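401aa long hypothetical glucose-1-phosphate thymidylyltransferase (Sulfolobus tokodaii, PDB 2GGO) probably acts as a bifunctional sugar-1-phosphate nucleotidyltransferase and acetyltransferase in the synthesis of UDP-N-acetylglucosamine and UDP-N-acetylgalactosamine. Local coordinates at residues K128-L133 with N154-G159; I120-S125 with I200-Y205; S292-E297 with L309-D314. All coordinates share one frame; numbering follows the deposited sequence.

Contact 1 (K128-L133 with N154-G159)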
loop_
_atom_site.group_PDB
_atom_site.type_symbol
_atom_site.label_atom_id
_atom_site.label_comp_id
_atom_site.label_asym_id
_atom_site.label_seq_id
_atom_site.Cartn_x
_atom_site.Cartn_y
_atom_site.Cartn_z
ATOM N N LYS A 128 14.151 2.105 -13.894
ATOM C CA LYS A 128 13.687 1.608 -15.217
ATOM C C LYS A 128 12.387 2.156 -15.892
ATOM O O LYS A 128 12.410 2.312 -17.114
ATOM C CB LYS A 128 13.794 0.080 -15.313
ATOM C CG LYS A 128 15.120 -0.392 -15.916
ATOM C CD LYS A 128 15.530 -1.780 -15.423
ATOM C CE LYS A 128 16.457 -1.727 -14.189
ATOM N NZ LYS A 128 15.762 -1.705 -12.856
ATOM N N ASP A 129 11.253 2.389 -15.204
ATOM C CA ASP A 129 10.736 1.625 -14.052
ATOM C C ASP A 129 9.250 1.779 -13.614
ATOM O O ASP A 129 8.653 0.743 -13.335
ATOM C CB ASP A 129 11.665 1.553 -12.850
ATOM C CG ASP A 129 11.140 0.605 -11.802
ATOM O OD1 ASP A 129 10.048 0.035 -12.036
ATOM O OD2 ASP A 129 11.807 0.406 -10.765
ATOM N N TYR A 130 8.617 2.960 -13.467
ATOM C CA TYR A 130 9.114 4.359 -13.302
ATOM C C TYR A 130 9.546 5.235 -14.505
ATOM O O TYR A 130 10.501 4.932 -15.236
ATOM C CB TYR A 130 10.044 4.551 -12.079
ATOM C CG TYR A 130 9.603 3.837 -10.813
ATOM C CD1 TYR A 130 10.550 3.338 -9.919
ATOM C CD2 TYR A 130 8.246 3.640 -10.518
ATOM C CE1 TYR A 130 10.172 2.668 -8.767
ATOM C CE2 TYR A 130 7.851 2.968 -9.364
ATOM C CZ TYR A 130 8.821 2.483 -8.491
ATOM O OH TYR A 130 8.462 1.818 -7.336
ATOM N N GLY A 131 8.806 6.337 -14.662
ATOM C CA GLY A 131 9.173 7.443 -15.537
ATOM C C GLY A 131 10.367 8.187 -14.976
ATOM O O GLY A 131 10.333 8.680 -13.844
ATOM N N VAL A 132 11.427 8.246 -15.782
ATOM C CA VAL A 132 12.696 8.872 -15.412
ATOM C C VAL A 132 12.637 10.351 -15.797
ATOM O O VAL A 132 12.074 10.698 -16.836
ATOM C CB VAL A 132 13.882 8.189 -16.134
ATOM C CG1 VAL A 132 15.130 8.286 -15.307
ATOM C CG2 VAL A 132 13.572 6.717 -16.417
ATOM N N LEU A 133 13.199 11.220 -14.957
ATOM C CA LEU A 133 13.097 12.668 -15.177
ATOM C C LEU A 133 14.334 13.245 -15.860
ATOM O O LEU A 133 15.427 13.250 -15.281
ATOM C CB LEU A 133 12.808 13.429 -13.867
ATOM C CG LEU A 133 11.557 13.166 -13.011
ATOM C CD1 LEU A 133 11.618 14.051 -11.787
ATOM C CD2 LEU A 133 10.250 13.396 -13.749
ATOM N N ASN A 154 18.637 8.616 -12.136
ATOM C CA ASN A 154 18.084 8.068 -10.894
ATOM C C ASN A 154 16.820 8.792 -10.419
ATOM O O ASN A 154 16.042 8.240 -9.633
ATOM C CB ASN A 154 19.130 8.118 -9.789
ATOM C CG ASN A 154 20.059 6.941 -9.836
ATOM O OD1 ASN A 154 19.679 5.818 -9.487
ATOM N ND2 ASN A 154 21.292 7.178 -10.279
ATOM N N LEU A 155 16.642 10.031 -10.885
ATOM C CA LEU A 155 15.444 10.821 -10.616
ATOM C C LEU A 155 14.224 10.282 -11.339
ATOM O O LEU A 155 14.167 10.280 -12.569
ATOM C CB LEU A 155 15.637 12.282 -11.029
ATOM C CG LEU A 155 15.788 13.405 -9.999
ATOM C CD1 LEU A 155 15.093 14.619 -10.562
ATOM C CD2 LEU A 155 15.237 13.086 -8.615
ATOM N N ILE A 156 13.237 9.856 -10.564
ATOM C CA ILE A 156 11.968 9.411 -11.129
ATOM C C ILE A 156 10.807 10.352 -10.739
ATOM O O ILE A 156 10.921 11.139 -9.789
ATOM C CB ILE A 156 11.682 7.889 -10.797
ATOM C CG1 ILE A 156 11.517 7.651 -9.291
ATOM C CG2 ILE A 156 12.796 6.971 -11.360
ATOM C CD1 ILE A 156 10.148 7.217 -8.904
ATOM N N ASN A 157 9.712 10.276 -11.485
ATOM C CA ASN A 157 8.500 10.993 -11.132
ATOM C C ASN A 157 7.890 10.463 -9.825
ATOM O O ASN A 157 7.341 9.365 -9.808
ATOM C CB ASN A 157 7.496 10.896 -12.281
ATOM C CG ASN A 157 6.179 11.620 -11.991
ATOM O OD1 ASN A 157 6.052 12.352 -11.009
ATOM N ND2 ASN A 157 5.202 11.421 -12.855
ATOM N N ALA A 158 7.997 11.238 -8.740
ATOM C CA ALA A 158 7.447 10.859 -7.426
ATOM C C ALA A 158 5.904 10.904 -7.341
ATOM O O ALA A 158 5.344 10.531 -6.310
ATOM C CB ALA A 158 8.047 11.711 -6.331
ATOM N N GLY A 159 5.234 11.354 -8.411
ATOM C CA GLY A 159 3.768 11.459 -8.485
ATOM C C GLY A 159 3.079 12.454 -7.557
ATOM O O GLY A 159 1.910 12.255 -7.207
#

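Contact 2 (I120-S125 with I200-Y205)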
loop_
_atom_site.group_PDB
_atom_site.type_symbol
_atom_site.label_atom_id
_atom_site.label_comp_id
_atom_site.label_asym_id
_atom_site.label_seq_id
_atom_site.Cartn_x
_atom_site.Cartn_y
_atom_site.Cartn_z
ATOM N N ILE A 120 7.523 16.820 -8.023
ATOM C CA ILE A 120 8.482 16.192 -7.103
ATOM C C ILE A 120 9.128 14.980 -7.761
ATOM O O ILE A 120 8.482 14.233 -8.482
ATOM C CB ILE A 120 7.876 15.921 -5.706
ATOM C CG1 ILE A 120 7.580 17.275 -5.043
ATOM C CG2 ILE A 120 8.835 15.112 -4.825
ATOM C CD1 ILE A 120 6.729 17.234 -3.803
ATOM N N GLY A 121 10.429 14.852 -7.551
ATOM C CA GLY A 121 11.208 13.748 -8.062
ATOM C C GLY A 121 11.983 13.123 -6.930
ATOM O O GLY A 121 12.478 13.807 -6.026
ATOM N N VAL A 122 12.066 11.808 -6.974
ATOM C CA VAL A 122 12.702 11.046 -5.924
ATOM C C VAL A 122 13.745 10.141 -6.579
ATOM O O VAL A 122 13.553 9.664 -7.708
ATOM C CB VAL A 122 11.638 10.241 -5.081
ATOM C CG1 VAL A 122 10.819 9.301 -5.951
ATOM C CG2 VAL A 122 12.284 9.492 -3.921
ATOM N N LYS A 123 14.862 9.941 -5.887
ATOM C CA LYS A 123 15.896 9.040 -6.383
ATOM C C LYS A 123 15.679 7.585 -5.917
ATOM O O LYS A 123 15.759 7.266 -4.715
ATOM C CB LYS A 123 17.296 9.566 -6.060
ATOM C CG LYS A 123 17.723 10.805 -6.874
ATOM C CD LYS A 123 19.221 11.022 -6.726
ATOM C CE LYS A 123 19.580 12.486 -6.539
ATOM N NZ LYS A 123 20.486 12.656 -5.335
ATOM N N VAL A 124 15.362 6.732 -6.900
ATOM C CA VAL A 124 15.225 5.278 -6.716
ATOM C C VAL A 124 16.403 4.531 -7.345
ATOM O O VAL A 124 16.895 4.919 -8.416
ATOM C CB VAL A 124 13.889 4.696 -7.290
ATOM C CG1 VAL A 124 12.691 5.310 -6.592
ATOM C CG2 VAL A 124 13.796 4.857 -8.794
ATOM N N SER A 125 16.842 3.463 -6.672
ATOM C CA SER A 125 17.951 2.632 -7.155
ATOM C C SER A 125 17.464 1.523 -8.085
ATOM O O SER A 125 17.967 0.401 -8.026
ATOM C CB SER A 125 18.739 2.051 -5.980
ATOM O OG SER A 125 17.907 1.226 -5.194
ATOM N N ILE A 200 11.421 19.697 -7.710
ATOM C CA ILE A 200 11.932 19.565 -6.338
ATOM C C ILE A 200 12.303 18.099 -6.117
ATOM O O ILE A 200 11.570 17.192 -6.522
ATOM C CB ILE A 200 10.896 19.973 -5.249
ATOM C CG1 ILE A 200 9.905 21.027 -5.758
ATOM C CG2 ILE A 200 11.600 20.367 -3.928
ATOM C CD1 ILE A 200 10.504 22.349 -6.140
ATOM N N GLU A 201 13.451 17.879 -5.489
ATOM C CA GLU A 201 13.909 16.539 -5.222
ATOM C C GLU A 201 13.403 16.157 -3.842
ATOM O O GLU A 201 13.693 16.850 -2.847
ATOM C CB GLU A 201 15.435 16.455 -5.291
ATOM C CG GLU A 201 15.984 15.038 -5.527
ATOM C CD GLU A 201 17.398 14.836 -4.969
ATOM O OE1 GLU A 201 18.210 15.800 -4.973
ATOM O OE2 GLU A 201 17.697 13.703 -4.514
ATOM N N TYR A 202 12.624 15.070 -3.798
ATOM C CA TYR A 202 12.123 14.516 -2.544
ATOM C C TYR A 202 13.261 13.950 -1.702
ATOM O O TYR A 202 14.096 13.198 -2.220
ATOM C CB TYR A 202 11.078 13.429 -2.814
ATOM C CG TYR A 202 10.432 12.955 -1.541
ATOM C CD1 TYR A 202 9.549 13.777 -0.843
ATOM C CD2 TYR A 202 10.728 11.710 -1.007
ATOM C CE1 TYR A 202 8.966 13.367 0.345
ATOM C CE2 TYR A 202 10.141 11.293 0.181
ATOM C CZ TYR A 202 9.264 12.128 0.846
ATOM O OH TYR A 202 8.683 11.733 2.016
ATOM N N GLU A 203 13.309 14.278 -0.410
ATOM C CA GLU A 203 14.432 13.768 0.380
ATOM C C GLU A 203 14.253 12.520 1.303
ATOM O O GLU A 203 15.075 11.580 1.211
ATOM C CB GLU A 203 15.302 14.894 0.959
ATOM C CG GLU A 203 16.155 15.535 -0.199
ATOM C CD GLU A 203 17.555 15.979 0.209
ATOM O OE1 GLU A 203 18.539 15.380 -0.298
ATOM O OE2 GLU A 203 17.670 16.927 1.025
ATOM N N GLY A 204 13.204 12.485 2.136
ATOM C CA GLY A 204 12.902 11.280 2.945
ATOM C C GLY A 204 12.477 9.974 2.230
ATOM O O GLY A 204 12.974 9.618 1.147
ATOM N N TYR A 205 11.525 9.266 2.840
ATOM C CA TYR A 205 10.999 7.976 2.335
ATOM C C TYR A 205 9.761 8.087 1.408
ATOM O O TYR A 205 8.787 8.769 1.710
ATOM C CB TYR A 205 10.741 7.046 3.538
ATOM C CG TYR A 205 10.236 5.630 3.239
ATOM C CD1 TYR A 205 11.124 4.604 2.882
ATOM C CD2 TYR A 205 8.867 5.304 3.373
ATOM C CE1 TYR A 205 10.656 3.301 2.637
ATOM C CE2 TYR A 205 8.398 3.994 3.132
ATOM C CZ TYR A 205 9.298 3.011 2.773
ATOM O OH TYR A 205 8.849 1.735 2.517
#

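Contact 3 (S292-E297 with L309-D314)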
loop_
_atom_site.group_PDB
_atom_site.type_symbol
_atom_site.label_atom_id
_atom_site.label_comp_id
_atom_site.label_asym_id
_atom_site.label_seq_id
_atom_site.Cartn_x
_atom_site.Cartn_y
_atom_site.Cartn_z
ATOM N N SER A 292 0.791 -21.721 20.696
ATOM C CA SER A 292 1.615 -22.298 19.653
ATOM C C SER A 292 1.453 -21.698 18.304
ATOM O O SER A 292 1.524 -22.453 17.304
ATOM C CB SER A 292 1.412 -23.811 19.525
ATOM O OG SER A 292 1.585 -24.525 20.737
ATOM N N VAL A 293 1.239 -20.378 18.247
ATOM C CA VAL A 293 1.195 -19.645 16.995
ATOM C C VAL A 293 2.409 -18.742 16.918
ATOM O O VAL A 293 2.729 -17.994 17.876
ATOM C CB VAL A 293 -0.133 -18.843 16.840
ATOM C CG1 VAL A 293 -0.093 -17.956 15.602
ATOM C CG2 VAL A 293 -1.301 -19.776 16.818
ATOM N N GLU A 294 3.116 -18.780 15.782
ATOM C CA GLU A 294 4.305 -17.935 15.655
ATOM C C GLU A 294 4.064 -17.062 14.391
ATOM O O GLU A 294 3.557 -17.539 13.365
ATOM C CB GLU A 294 5.586 -18.808 15.591
ATOM C CG GLU A 294 6.994 -18.043 15.408
ATOM C CD GLU A 294 8.169 -18.946 15.094
ATOM O OE1 GLU A 294 8.234 -20.124 15.482
ATOM O OE2 GLU A 294 9.088 -18.476 14.407
ATOM N N VAL A 295 4.413 -15.778 14.484
ATOM C CA VAL A 295 4.292 -14.832 13.384
ATOM C C VAL A 295 5.592 -14.068 13.247
ATOM O O VAL A 295 6.239 -13.767 14.249
ATOM C CB VAL A 295 3.122 -13.816 13.645
ATOM C CG1 VAL A 295 3.036 -12.766 12.530
ATOM C CG2 VAL A 295 1.815 -14.526 13.809
ATOM N N LYS A 296 5.983 -13.812 11.994
ATOM C CA LYS A 296 7.192 -13.071 11.718
ATOM C C LYS A 296 7.007 -12.240 10.479
ATOM O O LYS A 296 6.532 -12.741 9.435
ATOM C CB LYS A 296 8.343 -14.050 11.456
ATOM C CG LYS A 296 9.717 -13.371 11.546
ATOM C CD LYS A 296 10.603 -13.916 10.472
ATOM C CE LYS A 296 9.922 -14.153 9.201
ATOM N NZ LYS A 296 10.957 -14.459 8.135
ATOM N N GLU A 297 7.434 -10.997 10.543
ATOM C CA GLU A 297 7.358 -10.139 9.359
ATOM C C GLU A 297 6.109 -10.271 8.541
ATOM O O GLU A 297 6.144 -10.574 7.340
ATOM C CB GLU A 297 8.539 -10.370 8.434
ATOM C CG GLU A 297 8.833 -9.115 7.637
ATOM C CD GLU A 297 10.279 -9.038 7.217
ATOM O OE1 GLU A 297 10.552 -8.819 6.016
ATOM O OE2 GLU A 297 11.149 -9.212 8.100
ATOM N N LEU A 309 -1.556 -23.419 16.588
ATOM C CA LEU A 309 -0.675 -24.338 15.852
ATOM C C LEU A 309 -0.319 -23.940 14.458
ATOM O O LEU A 309 -0.096 -24.807 13.602
ATOM C CB LEU A 309 -1.210 -25.745 15.947
ATOM C CG LEU A 309 -1.248 -26.273 17.417
ATOM C CD1 LEU A 309 -2.324 -27.451 17.660
ATOM C CD2 LEU A 309 -0.012 -26.922 17.716
ATOM N N SER A 310 0.057 -22.669 14.361
ATOM C CA SER A 310 0.270 -21.971 13.120
ATOM C C SER A 310 1.570 -21.160 13.065
ATOM O O SER A 310 2.084 -20.601 14.105
ATOM C CB SER A 310 -0.992 -21.154 12.819
ATOM O OG SER A 310 -1.927 -22.001 12.101
ATOM N N TYR A 311 2.194 -21.138 11.881
ATOM C CA TYR A 311 3.313 -20.283 11.638
ATOM C C TYR A 311 2.898 -19.342 10.497
ATOM O O TYR A 311 2.508 -19.823 9.437
ATOM C CB TYR A 311 4.534 -21.159 11.162
ATOM C CG TYR A 311 5.718 -20.279 10.806
ATOM C CD1 TYR A 311 6.216 -19.388 11.697
ATOM C CD2 TYR A 311 6.175 -20.235 9.534
ATOM C CE1 TYR A 311 7.220 -18.494 11.315
ATOM C CE2 TYR A 311 7.160 -19.447 9.154
ATOM C CZ TYR A 311 7.712 -18.579 10.029
ATOM O OH TYR A 311 8.717 -17.739 9.595
ATOM N N VAL A 312 3.033 -18.016 10.669
ATOM C CA VAL A 312 2.815 -17.032 9.576
ATOM C C VAL A 312 4.096 -16.264 9.419
ATOM O O VAL A 312 4.483 -15.557 10.323
ATOM C CB VAL A 312 1.632 -16.036 9.906
ATOM C CG1 VAL A 312 1.294 -15.075 8.800
ATOM C CG2 VAL A 312 0.352 -16.841 10.204
ATOM N N GLY A 313 4.769 -16.361 8.286
ATOM C CA GLY A 313 6.078 -15.708 8.136
ATOM C C GLY A 313 5.979 -14.963 6.832
ATOM O O GLY A 313 5.231 -15.404 5.966
ATOM N N ASP A 314 6.456 -13.709 6.790
ATOM C CA ASP A 314 6.528 -12.908 5.560
ATOM C C ASP A 314 5.277 -12.810 4.736
ATOM O O ASP A 314 5.325 -12.825 3.489
ATOM C CB ASP A 314 7.568 -13.489 4.685
ATOM C CG ASP A 314 8.921 -13.578 5.397
ATOM O OD1 ASP A 314 9.508 -12.468 5.532
ATOM O OD2 ASP A 314 9.366 -14.714 5.828
HETATM O O HOH W 1 12.206 -12.352 6.439
#

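Contact 1 (K128-L133 with N154-G159)
Tyr130, which follows a cis peptide bond and has a positive phi of 82°, turns one face of its ring to the CD1 methyl of Ile156. Tyr130 CG lies 3.9 Å from Ile156 CD1, and the methyl stands over the face toward the rim, in a CH-pi contact. On the opposite face, also displaced toward the rim, is the OD1 atom of Asp129. Ile156 grips the same tyrosine a second time, because its two branches part at CB: CG1 sits between the backbone N and the carbonyl carbon (chi1 64°), while CG2 packs on Tyr130 CB at 3.7 Å. The phenol hydroxyl is tied to Asp208. Beyond the tyrosine the backbones meet in a single bridge between Val132 and Ile156, flanked by two bonds: Asn157 N to Gly131 O at 2.9 Å and Leu133 N to Leu155 O at 2.7 Å. Gly131 O also makes a CA-H...O contact with Ile156 CA. Past the bridge the leucines continue the apolar contact obliquely, with Leu133 CD1 3.7 Å from Leu155 CD1. Gly131 and Asn157 probably both bind N-acetylglucosamine 1-phosphate, so the backbone bond joins two residues that probably line the same pocket. The Asn157 amide is held at both ends: OD1 closes an Asx turn by accepting from Gly159 N at 2.9 Å, the donor lying above the carbonyl plane, and ND2 bonds Tyr161 OH. In the fold, Val132 pairs with Ile145 of the two-stranded sheet formed by 132-135 and 141-145, and Leu133 packs on Leu141 and Ile144. Strand 155-164 bonds on to strand 117-123, while Leu155 reaches Val199 of strand 197-201; the contact thus fastens the small sheet to the large mixed one.

Contact 2 (I120-S125 with I200-Y205)
The ring of Tyr202 has Val122 CG2 at its edge, near the ring plane and 4.0 Å from Tyr202 CD2, while Gly204 N stands over one face, toward the rim. Val122 and Tyr202 run side by side in the same direction, Tyr202 CG being anti to the backbone N (chi1 -173°) and so starting the ring off alongside the valine. Ile120 joins them through CG2, which lies 3.5 Å from Tyr202 CB. At the far end of the ring the hydroxyl donates to Tyr205 O and also bonds Ser103 OG and Asn104 N. The backbone of Gly121 makes both bonds of a parallel pairing: its N bonds Ile200 O at 2.8 Å, and its O takes Tyr202 N at 2.6 Å. Gly121 O is approached by the CA-H of Glu201 as well. On the other side of the sheet from Ile120 and Ile200, Glu201 reaches obliquely across to Lys123, whose chain bends at chi3 and chi4. Glu201 OE2 forms a salt bridge with Lys123 NZ at 3.1 Å but lies about as near to Lys123 CE, so the carboxylate does not meet the ammonium alone. The lysine is exposed to solvent, which would probably weaken the pair. Strand 117-123 runs between 155-164, its antiparallel neighbour, and 197-201, the outermost strand at this end of the mixed sheet. Helix 106-111 covers the side of Ile120 and Ile200, with Glu107 touching both and Tyr202, and Ile111 touching Ile120.

Contact 3 (S292-E297 with L309-D314)
Glu294 and Tyr311 lie on one face of a parallel strand pair, both with CG anti to the backbone N. The extended glutamate crosses the ring obliquely, its CB at the ring edge and in plane. OE2 approaches Tyr311 CE1 to 3.6 Å, with carboxylate and ring planes 71° apart, and forms a salt bridge with Arg278. Gly313 N stands over one ring face; at Gly313 a CB would collide with Tyr311 OH, so the absence of a side chain there is what admits the tyrosine. Lys296 is on this face too, but its chain is bent: chi2 is -141° and chi3 only 39°, bringing CE to 3.8 Å from Tyr311 OH. From there NZ makes a salt bridge to Asp314 OD2 at 2.8 Å, on the syn side of the carboxylate and somewhat out of its plane. A water accepts from NZ and donates to Asp314 OD1, bridging the pair a second time. Asp314 is buried and much used, with Asn331 at OD2 and Arg352 at OD1. That arginine, and Lys220 at Glu297 OE1, are likely to offset the repulsion between Glu297 OE1 and Asp314 OD1, 3.8 Å apart. An alanine at Asp314 would probably leave the Lys296 ammonium without its carboxylate mate and Arg352 without this ion pair. On the other face Val295 and Val312 stand side by side, CG2 of the former 4.2 Å from CB of the latter. Backbone bonds such as Val312 N to Glu294 O, 2.8 Å, keep the strands in register. Positive phi values at Ser292 and Leu309, and again at Glu297 and Asp314, turn both chains at matching corners. This stacking of equivalent short strands on successive coils is that of the left-handed parallel beta-helix built by hexapeptide-repeat transferases.

How the contacts relate
Contacts 1 and 2 form one continuous piece of the nucleotidyltransferase part, their centres 9 Å apart. Strands 155-164 and 117-123 join them through probable hydrogen bonds from Ile156 N to Val122 O (2.9 Å) and from Ala158 N to Ile120 O (3.0 Å). Contact 1 contributes Gly131 and Asn157 to the likely sugar-phosphate site, near Tyr97 and Glu146, whereas contact 2 carries the sheet on to its edge strand 197-201, Gly121 about 6 Å from the Asn157 side chain. Contact 3 belongs to the beta-helix, away from that site: its centre is 37 Å from that of contact 1, on the opposite side of the chain's centre, and its nearest atoms are about 11 Å from those of contact 2.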